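Local coordinates for protein GH26A (Muricauda sp. MAR_2010_75, PDB 6Q75) that probably hydrolyses glycosidic bonds in mannan-like polysaccharides, as a glycoside hydrolase of family 26, at residues 120-125 with 181-186; 137-142 with 198-203; 231-236 with 261-266. All blocks are in the same frame, centred on the assembly; numbering follows the deposited sequence.

All three contacts belong to one (β/α)8 barrel but join different parts. Interaction 1 is a largely buried meeting of short helix 122-126, in the connection after strand 104-108, with the loop after strand 170-173, made of aromatic rings and a backbone carbonyl. Interaction 2, also mostly buried, sets the end of helix 132-138 against helix 194-208 through one glutamine. Interaction 3, partly buried, buries more surface than either and joins a loop to helix 258-268 by a CH-pi contact and a water. Interactions 1 and 2 touch where W184 CZ3 meets M138 SD at 3.7 Å, and V181 and W182 pack on Y232 and A231 between interactions 1 and 3. Interactions 2 and 3 do not touch.

Interaction 1. Residues 120-125 with 181-186; sequences FSWRES and VWFWWG
W122 meets F183 with the far corner of its indole, CH2 lying 3.8 Å from CE1 of the phenyl ring. CH2 lies at the phenyl edge, near its plane; the ring planes are 89° apart and the centroids 5.9 Å, an oblique pair. With CG of W122 anti to the backbone N (chi1 -177°), the six-membered ring is carried out to the 181-186 loop. F183 is sandwiched by its own loop: W182 CD1 sits over the centre of one face, and W185 CH2 lies off-centre over the other. H110 joins the cluster, edge-to-face with W122.

A second contact is made by the backbone. The carbonyl O of S125 approaches CD1 of W184 to 3.3 Å, oblique to the indole, and a backbone hydrogen bond ties W184 to V126. NE1 of W184, next to CD1, is satisfied by V111 O, while the hydroxyl of S125 is engaged by H116 and Q113.

Hydrogen bonds inside each segment set the backbones. S121 is the N-cap of helix 122-126, its OG accepting from E124 N at 3.0 Å. Residues 183-186 form a type I turn closed by G186 N to F183 O, 2.9 Å.

Both segments lie in connections after barrel strands, 104-108 and 170-173. The W122 side chain is about 4 Å from a bound Tris and a glycerol, probably carried over from crystallisation, though such ligands can mark a pocket. No hydrogen bond links 120-125 to 181-186, so shape and aromatic packing carry the contact, perhaps with some attraction between S125 O and the C-H at W184 CD1.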
# COMPACT_ATOMS: atom_id res chain seq x y z
N PHE A 120 -15.66 -1.11 -11.48
CA PHE A 120 -16.23 -1.33 -10.16
C PHE A 120 -16.71 -0.02 -9.57
O PHE A 120 -15.91 0.89 -9.36
CB PHE A 120 -15.18 -1.96 -9.24
CG PHE A 120 -14.74 -3.34 -9.69
CD1 PHE A 120 -15.64 -4.38 -9.74
CD2 PHE A 120 -13.41 -3.57 -10.01
CE1 PHE A 120 -15.24 -5.65 -10.14
CE2 PHE A 120 -12.99 -4.84 -10.41
CZ PHE A 120 -13.91 -5.88 -10.47
N SER A 121 -18.02 0.08 -9.30
CA SER A 121 -18.57 1.28 -8.69
C SER A 121 -17.94 1.55 -7.32
O SER A 121 -17.79 0.65 -6.49
CB SER A 121 -20.09 1.16 -8.55
OG SER A 121 -20.59 2.12 -7.64
N TRP A 122 -17.60 2.81 -7.07
CA TRP A 122 -17.04 3.14 -5.76
C TRP A 122 -18.06 2.89 -4.65
O TRP A 122 -17.78 2.18 -3.68
CB TRP A 122 -16.59 4.60 -5.74
CG TRP A 122 -15.92 5.02 -4.46
CD1 TRP A 122 -16.44 5.81 -3.47
CD2 TRP A 122 -14.62 4.64 -4.03
NE1 TRP A 122 -15.53 5.95 -2.45
CE2 TRP A 122 -14.40 5.25 -2.77
CE3 TRP A 122 -13.61 3.86 -4.59
CZ2 TRP A 122 -13.21 5.09 -2.05
CZ3 TRP A 122 -12.42 3.72 -3.88
CH2 TRP A 122 -12.22 4.33 -2.63
N ARG A 123 -19.26 3.47 -4.79
CA ARG A 123 -20.23 3.39 -3.70
C ARG A 123 -20.91 2.03 -3.64
O ARG A 123 -21.20 1.53 -2.54
CB ARG A 123 -21.27 4.50 -3.85
CG ARG A 123 -20.71 5.87 -3.51
N GLU A 124 -21.18 1.41 -4.79
CA GLU A 124 -21.99 0.19 -4.81
C GLU A 124 -21.16 -1.08 -4.78
O GLU A 124 -21.71 -2.15 -4.46
CB GLU A 124 -22.91 0.18 -6.04
CG GLU A 124 -23.89 1.37 -6.05
CD GLU A 124 -24.94 1.28 -7.15
N SER A 125 -19.86 -1.02 -5.08
CA SER A 125 -19.07 -2.24 -5.13
C SER A 125 -17.91 -2.19 -4.14
O SER A 125 -17.90 -2.94 -3.16
CB SER A 125 -18.56 -2.48 -6.56
OG SER A 125 -18.19 -3.83 -6.76
N VAL A 181 -14.69 0.06 8.49
CA VAL A 181 -15.99 -0.49 8.14
C VAL A 181 -16.44 -0.13 6.73
O VAL A 181 -17.49 -0.61 6.28
CB VAL A 181 -17.08 -0.05 9.15
CG1 VAL A 181 -16.71 -0.50 10.56
CG2 VAL A 181 -17.29 1.50 9.11
N TRP A 182 -15.65 0.64 5.98
CA TRP A 182 -16.18 1.22 4.75
C TRP A 182 -16.00 0.35 3.51
O TRP A 182 -16.87 0.37 2.63
CB TRP A 182 -15.54 2.59 4.50
CG TRP A 182 -14.08 2.73 4.81
CD1 TRP A 182 -13.04 2.59 3.93
CD2 TRP A 182 -13.49 3.07 6.08
NE1 TRP A 182 -11.84 2.83 4.57
CE2 TRP A 182 -12.09 3.12 5.89
CE3 TRP A 182 -14.01 3.32 7.35
CZ2 TRP A 182 -11.20 3.42 6.93
CZ3 TRP A 182 -13.13 3.63 8.39
CH2 TRP A 182 -11.74 3.67 8.17
N PHE A 183 -14.91 -0.40 3.40
CA PHE A 183 -14.72 -1.26 2.23
C PHE A 183 -15.39 -2.61 2.43
O PHE A 183 -15.58 -3.07 3.56
CB PHE A 183 -13.22 -1.47 1.98
CG PHE A 183 -12.48 -0.24 1.50
CD1 PHE A 183 -12.98 0.54 0.47
CD2 PHE A 183 -11.27 0.13 2.08
CE1 PHE A 183 -12.29 1.65 0.02
CE2 PHE A 183 -10.60 1.26 1.66
CZ PHE A 183 -11.09 2.01 0.62
N TRP A 184 -15.72 -3.28 1.31
CA TRP A 184 -16.41 -4.56 1.45
C TRP A 184 -15.55 -5.60 2.16
O TRP A 184 -16.09 -6.51 2.79
CB TRP A 184 -16.87 -5.09 0.08
CG TRP A 184 -15.78 -5.44 -0.90
CD1 TRP A 184 -15.35 -4.67 -1.94
CD2 TRP A 184 -15.06 -6.68 -0.99
NE1 TRP A 184 -14.37 -5.34 -2.65
CE2 TRP A 184 -14.18 -6.58 -2.09
CE3 TRP A 184 -15.06 -7.85 -0.23
CZ2 TRP A 184 -13.29 -7.61 -2.44
CZ3 TRP A 184 -14.19 -8.88 -0.59
CH2 TRP A 184 -13.31 -8.74 -1.68
N TRP A 185 -14.24 -5.49 2.08
CA TRP A 185 -13.35 -6.41 2.78
C TRP A 185 -13.05 -5.97 4.21
O TRP A 185 -12.23 -6.60 4.89
CB TRP A 185 -12.05 -6.57 1.99
CG TRP A 185 -11.27 -5.29 1.84
CD1 TRP A 185 -10.39 -4.75 2.74
CD2 TRP A 185 -11.27 -4.43 0.71
NE1 TRP A 185 -9.87 -3.57 2.25
CE2 TRP A 185 -10.39 -3.35 1.00
CE3 TRP A 185 -11.97 -4.42 -0.51
CZ2 TRP A 185 -10.17 -2.31 0.12
CZ3 TRP A 185 -11.75 -3.39 -1.40
CH2 TRP A 185 -10.86 -2.33 -1.07
N GLY A 186 -13.68 -4.89 4.67
CA GLY A 186 -13.37 -4.32 5.96
C GLY A 186 -14.16 -4.91 7.10
O GLY A 186 -15.26 -5.46 6.92

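Interaction 2. Residues 137-142 with 198-203; sequences DMLTPG and WKQLYD
Q200 reaches across from helix 194-208 of the (β/α)8 barrel, the helix after strand 170-173, to M138 and L139, where helix 132-138 ends. A chi1 of -170° and a chain extended beyond CG let its side chain reach from one backbone to the other and bring the terminal amide to both residues. F146 and W149 of helix 144-165 also pack on Q200.

L139 is the first residue to leave helical geometry, after which T140 N bonds back to D137 O at 3.0 Å. The L139 and Q200 side chains cross obliquely, with CD2 of the leucine against the end of the glutamine. Elsewhere the L139 side chain touches K196, one turn earlier on helix 194-208.

M138, the last residue of helix 132-138, contributes chiefly its carbonyl. In the model this O is 3.0 Å from Q200 OE1, but the amide is probably turned over; in the reversed orientation the approach may be a hydrogen bond to the helix end. The methionine side chain runs off to pack on L197 and P114.

The join is therefore between a helix terminus and the flank of another helix, made almost wholly by one partly exposed side chain against two buried residues. Whichever way the amide is turned, CD of Q200 lies 3.7 Å from CD2 of L139.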
# COMPACT_ATOMS: atom_id res chain seq x y z
N ASP A 137 -18.25 -17.81 0.73
CA ASP A 137 -18.16 -18.49 -0.57
C ASP A 137 -16.92 -18.06 -1.34
O ASP A 137 -16.26 -18.88 -1.99
CB ASP A 137 -19.40 -18.23 -1.42
CG ASP A 137 -20.54 -19.20 -1.10
OD1 ASP A 137 -20.36 -20.06 -0.21
OD2 ASP A 137 -21.62 -19.07 -1.72
N MET A 138 -16.58 -16.78 -1.27
CA MET A 138 -15.39 -16.31 -1.95
C MET A 138 -14.13 -16.97 -1.40
O MET A 138 -13.13 -17.07 -2.10
CB MET A 138 -15.29 -14.79 -1.75
CG MET A 138 -13.95 -14.15 -2.08
SD MET A 138 -13.85 -12.46 -1.41
CE MET A 138 -13.47 -12.84 0.30
N LEU A 139 -14.19 -17.48 -0.17
CA LEU A 139 -13.05 -18.14 0.45
C LEU A 139 -13.19 -19.65 0.41
O LEU A 139 -12.51 -20.34 1.18
CB LEU A 139 -12.88 -17.67 1.89
CG LEU A 139 -12.67 -16.16 1.99
CD1 LEU A 139 -12.58 -15.72 3.45
CD2 LEU A 139 -11.41 -15.79 1.23
N THR A 140 -14.09 -20.15 -0.42
CA THR A 140 -14.35 -21.59 -0.50
C THR A 140 -14.13 -22.09 -1.92
O THR A 140 -15.00 -21.89 -2.79
CB THR A 140 -15.78 -21.90 -0.06
OG1 THR A 140 -15.97 -21.46 1.29
CG2 THR A 140 -16.02 -23.42 -0.12
N PRO A 141 -13.02 -22.76 -2.21
CA PRO A 141 -12.84 -23.33 -3.55
C PRO A 141 -14.06 -24.14 -4.00
O PRO A 141 -14.71 -24.82 -3.21
CB PRO A 141 -11.60 -24.22 -3.38
CG PRO A 141 -10.79 -23.47 -2.35
CD PRO A 141 -11.82 -22.93 -1.37
N GLY A 142 -14.40 -23.99 -5.28
CA GLY A 142 -15.53 -24.68 -5.87
C GLY A 142 -16.76 -23.81 -6.08
O GLY A 142 -17.61 -24.17 -6.90
N TRP A 198 -6.48 -12.63 3.18
CA TRP A 198 -5.08 -12.29 2.97
C TRP A 198 -4.28 -13.52 2.56
O TRP A 198 -3.50 -13.49 1.59
CB TRP A 198 -4.51 -11.69 4.25
CG TRP A 198 -3.09 -11.22 4.12
CD1 TRP A 198 -1.95 -11.95 4.29
CD2 TRP A 198 -2.68 -9.89 3.80
NE1 TRP A 198 -0.84 -11.15 4.10
CE2 TRP A 198 -1.27 -9.88 3.80
CE3 TRP A 198 -3.36 -8.71 3.51
CZ2 TRP A 198 -0.53 -8.73 3.52
CZ3 TRP A 198 -2.62 -7.57 3.22
CH2 TRP A 198 -1.23 -7.59 3.22
N LYS A 199 -4.46 -14.63 3.29
CA LYS A 199 -3.68 -15.83 3.00
C LYS A 199 -4.06 -16.43 1.65
O LYS A 199 -3.19 -16.99 0.96
CB LYS A 199 -3.87 -16.85 4.11
CG LYS A 199 -3.36 -16.39 5.48
CD LYS A 199 -3.83 -17.36 6.52
CE LYS A 199 -3.91 -16.77 7.92
NZ LYS A 199 -4.56 -17.80 8.80
N GLN A 200 -5.33 -16.33 1.27
CA GLN A 200 -5.76 -16.85 -0.03
C GLN A 200 -5.15 -16.04 -1.17
O GLN A 200 -4.72 -16.60 -2.19
CB GLN A 200 -7.29 -16.85 -0.13
CG GLN A 200 -7.85 -17.59 -1.33
CD GLN A 200 -9.37 -17.69 -1.27
OE1 GLN A 200 -10.09 -16.98 -1.98
NE2 GLN A 200 -9.86 -18.55 -0.40
N LEU A 201 -5.11 -14.72 -1.02
CA LEU A 201 -4.45 -13.90 -2.03
C LEU A 201 -2.95 -14.21 -2.06
O LEU A 201 -2.35 -14.29 -3.13
CB LEU A 201 -4.67 -12.41 -1.73
CG LEU A 201 -4.03 -11.46 -2.77
CD1 LEU A 201 -4.80 -11.54 -4.07
CD2 LEU A 201 -4.03 -10.01 -2.28
N TYR A 202 -2.35 -14.38 -0.88
CA TYR A 202 -0.92 -14.67 -0.81
C TYR A 202 -0.62 -15.97 -1.55
O TYR A 202 0.29 -16.03 -2.39
CB TYR A 202 -0.49 -14.76 0.65
CG TYR A 202 1.01 -14.88 0.82
CD1 TYR A 202 1.62 -16.11 0.66
CD2 TYR A 202 1.80 -13.78 1.16
CE1 TYR A 202 2.98 -16.26 0.80
CE2 TYR A 202 3.18 -13.93 1.32
CZ TYR A 202 3.76 -15.17 1.14
OH TYR A 202 5.12 -15.37 1.28
N ASP A 203 -1.40 -17.01 -1.26
CA ASP A 203 -1.22 -18.29 -1.94
C ASP A 203 -1.36 -18.13 -3.45
O ASP A 203 -0.57 -18.70 -4.21
CB ASP A 203 -2.21 -19.31 -1.39
CG ASP A 203 -2.10 -20.68 -2.06
OD1 ASP A 203 -1.06 -21.37 -1.90
OD2 ASP A 203 -3.07 -21.07 -2.74

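Interaction 3. Residues 231-236 with 261-266; sequences AYDYKD and YDQLVK
Y234 receives L264 squarely on one ring face: methyl CD1 stands 3.8 Å from the ring centroid and 10° off the normal, a CH-pi contact. Q263 passes obliquely across the same ring, its OE1 3.3 Å from Y234 CD2, with the amide turned 43° from the ring plane; a chi1 of -158°, which sets CG beside the carbonyl carbon, and an extended chain carry that amide clear of the helix.

The amide's other end serves a water, which accepts from Q263 NE2 at 2.6 Å and from the backbone N of K235 at 3.1 Å, bridging helix 258-268 to the start of the 3-10 turn at 235-236. D233 crosses Q263 at about a right angle, its carboxylate nearly perpendicular to the amide, but OD1 is 3.5 Å from Q263 NE2 and forms no hydrogen bond with it.

Further out, P223 packs on the side chains of both Q263 and Y234. The ring of Y234 is fixed at its far end by a hydrogen bond between its OH and T249 OG1.

Y234 thus lies between helix 258-268 and the barrel strands: W218 and A220 of strand 214-221 pack on it, T249 belongs to strand 246-251, and L264 rests on W218 and on I273 of strand 273-278.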
# COMPACT_ATOMS: atom_id res chain seq x y z
N ALA A 231 -12.86 2.27 12.77
CA ALA A 231 -11.75 1.42 12.38
C ALA A 231 -11.22 0.77 13.64
O ALA A 231 -10.88 1.45 14.62
CB ALA A 231 -10.65 2.20 11.64
N TYR A 232 -11.15 -0.56 13.62
CA TYR A 232 -10.96 -1.32 14.84
C TYR A 232 -9.48 -1.62 15.06
O TYR A 232 -8.61 -1.18 14.30
CB TYR A 232 -11.84 -2.58 14.78
CG TYR A 232 -13.31 -2.17 14.83
CD1 TYR A 232 -13.84 -1.63 16.00
CD2 TYR A 232 -14.13 -2.26 13.72
CE1 TYR A 232 -15.17 -1.23 16.06
CE2 TYR A 232 -15.46 -1.87 13.78
CZ TYR A 232 -15.97 -1.35 14.96
OH TYR A 232 -17.29 -0.95 15.03
N ASP A 233 -9.19 -2.35 16.13
CA ASP A 233 -7.82 -2.60 16.55
C ASP A 233 -7.01 -3.31 15.47
O ASP A 233 -7.49 -4.24 14.82
CB ASP A 233 -7.79 -3.45 17.82
CG ASP A 233 -8.23 -2.68 19.06
OD1 ASP A 233 -8.06 -1.44 19.11
OD2 ASP A 233 -8.71 -3.34 20.01
N TYR A 234 -5.75 -2.89 15.32
CA TYR A 234 -4.86 -3.48 14.33
C TYR A 234 -4.80 -5.00 14.45
O TYR A 234 -4.89 -5.72 13.45
CB TYR A 234 -3.45 -2.91 14.49
CG TYR A 234 -3.29 -1.43 14.12
CD1 TYR A 234 -3.82 -0.91 12.95
CD2 TYR A 234 -2.55 -0.57 14.95
CE1 TYR A 234 -3.62 0.41 12.59
CE2 TYR A 234 -2.36 0.77 14.60
CZ TYR A 234 -2.90 1.25 13.42
OH TYR A 234 -2.71 2.55 13.06
N LYS A 235 -4.63 -5.50 15.68
CA LYS A 235 -4.32 -6.92 15.86
C LYS A 235 -5.46 -7.82 15.42
O LYS A 235 -5.20 -8.98 15.04
CB LYS A 235 -3.98 -7.20 17.32
CG LYS A 235 -5.13 -7.06 18.28
CD LYS A 235 -4.74 -7.52 19.67
CE LYS A 235 -5.67 -6.94 20.72
N ASP A 236 -6.70 -7.32 15.39
CA ASP A 236 -7.85 -8.15 15.02
C ASP A 236 -7.87 -8.53 13.55
O ASP A 236 -8.71 -9.35 13.15
CB ASP A 236 -9.16 -7.44 15.37
CG ASP A 236 -9.40 -7.35 16.87
OD1 ASP A 236 -8.67 -8.02 17.64
OD2 ASP A 236 -10.37 -6.67 17.27
N TYR A 261 0.91 4.95 16.95
CA TYR A 261 2.27 4.53 16.61
C TYR A 261 2.73 3.40 17.52
O TYR A 261 3.24 2.38 17.05
CB TYR A 261 3.21 5.73 16.68
CG TYR A 261 4.71 5.49 16.54
CD1 TYR A 261 5.31 5.40 15.29
CD2 TYR A 261 5.53 5.49 17.66
CE1 TYR A 261 6.70 5.25 15.18
CE2 TYR A 261 6.89 5.34 17.56
CZ TYR A 261 7.48 5.23 16.33
OH TYR A 261 8.85 5.10 16.28
N ASP A 262 2.53 3.55 18.84
CA ASP A 262 2.94 2.50 19.77
C ASP A 262 2.22 1.17 19.49
O ASP A 262 2.84 0.09 19.57
CB ASP A 262 2.67 2.94 21.21
CG ASP A 262 3.62 4.01 21.70
OD1 ASP A 262 4.71 4.18 21.11
OD2 ASP A 262 3.28 4.67 22.70
N GLN A 263 0.93 1.23 19.15
CA GLN A 263 0.17 0.02 18.82
C GLN A 263 0.74 -0.71 17.61
O GLN A 263 0.85 -1.94 17.61
CB GLN A 263 -1.29 0.36 18.50
CG GLN A 263 -2.32 -0.79 18.65
CD GLN A 263 -3.76 -0.38 18.22
OE1 GLN A 263 -3.96 0.71 17.69
NE2 GLN A 263 -4.67 -1.35 18.20
N LEU A 264 1.12 0.04 16.57
CA LEU A 264 1.60 -0.63 15.37
C LEU A 264 3.00 -1.17 15.57
O LEU A 264 3.31 -2.25 15.08
CB LEU A 264 1.59 0.33 14.19
CG LEU A 264 1.65 -0.34 12.82
CD1 LEU A 264 0.39 -1.12 12.53
CD2 LEU A 264 1.86 0.75 11.77
N VAL A 265 3.86 -0.42 16.27
CA VAL A 265 5.20 -0.91 16.56
C VAL A 265 5.13 -2.22 17.35
O VAL A 265 5.88 -3.17 17.08
CB VAL A 265 6.01 0.16 17.33
CG1 VAL A 265 7.29 -0.46 17.87
CG2 VAL A 265 6.31 1.35 16.43
N LYS A 266 4.21 -2.29 18.31
CA LYS A 266 4.06 -3.50 19.12
C LYS A 266 3.67 -4.70 18.25
O LYS A 266 4.24 -5.79 18.38
CB LYS A 266 3.00 -3.27 20.20
CG LYS A 266 2.77 -4.46 21.10
CD LYS A 266 1.57 -4.20 22.03
CE LYS A 266 0.84 -5.50 22.34
O HOH W 1 -3.76 -3.75 18.08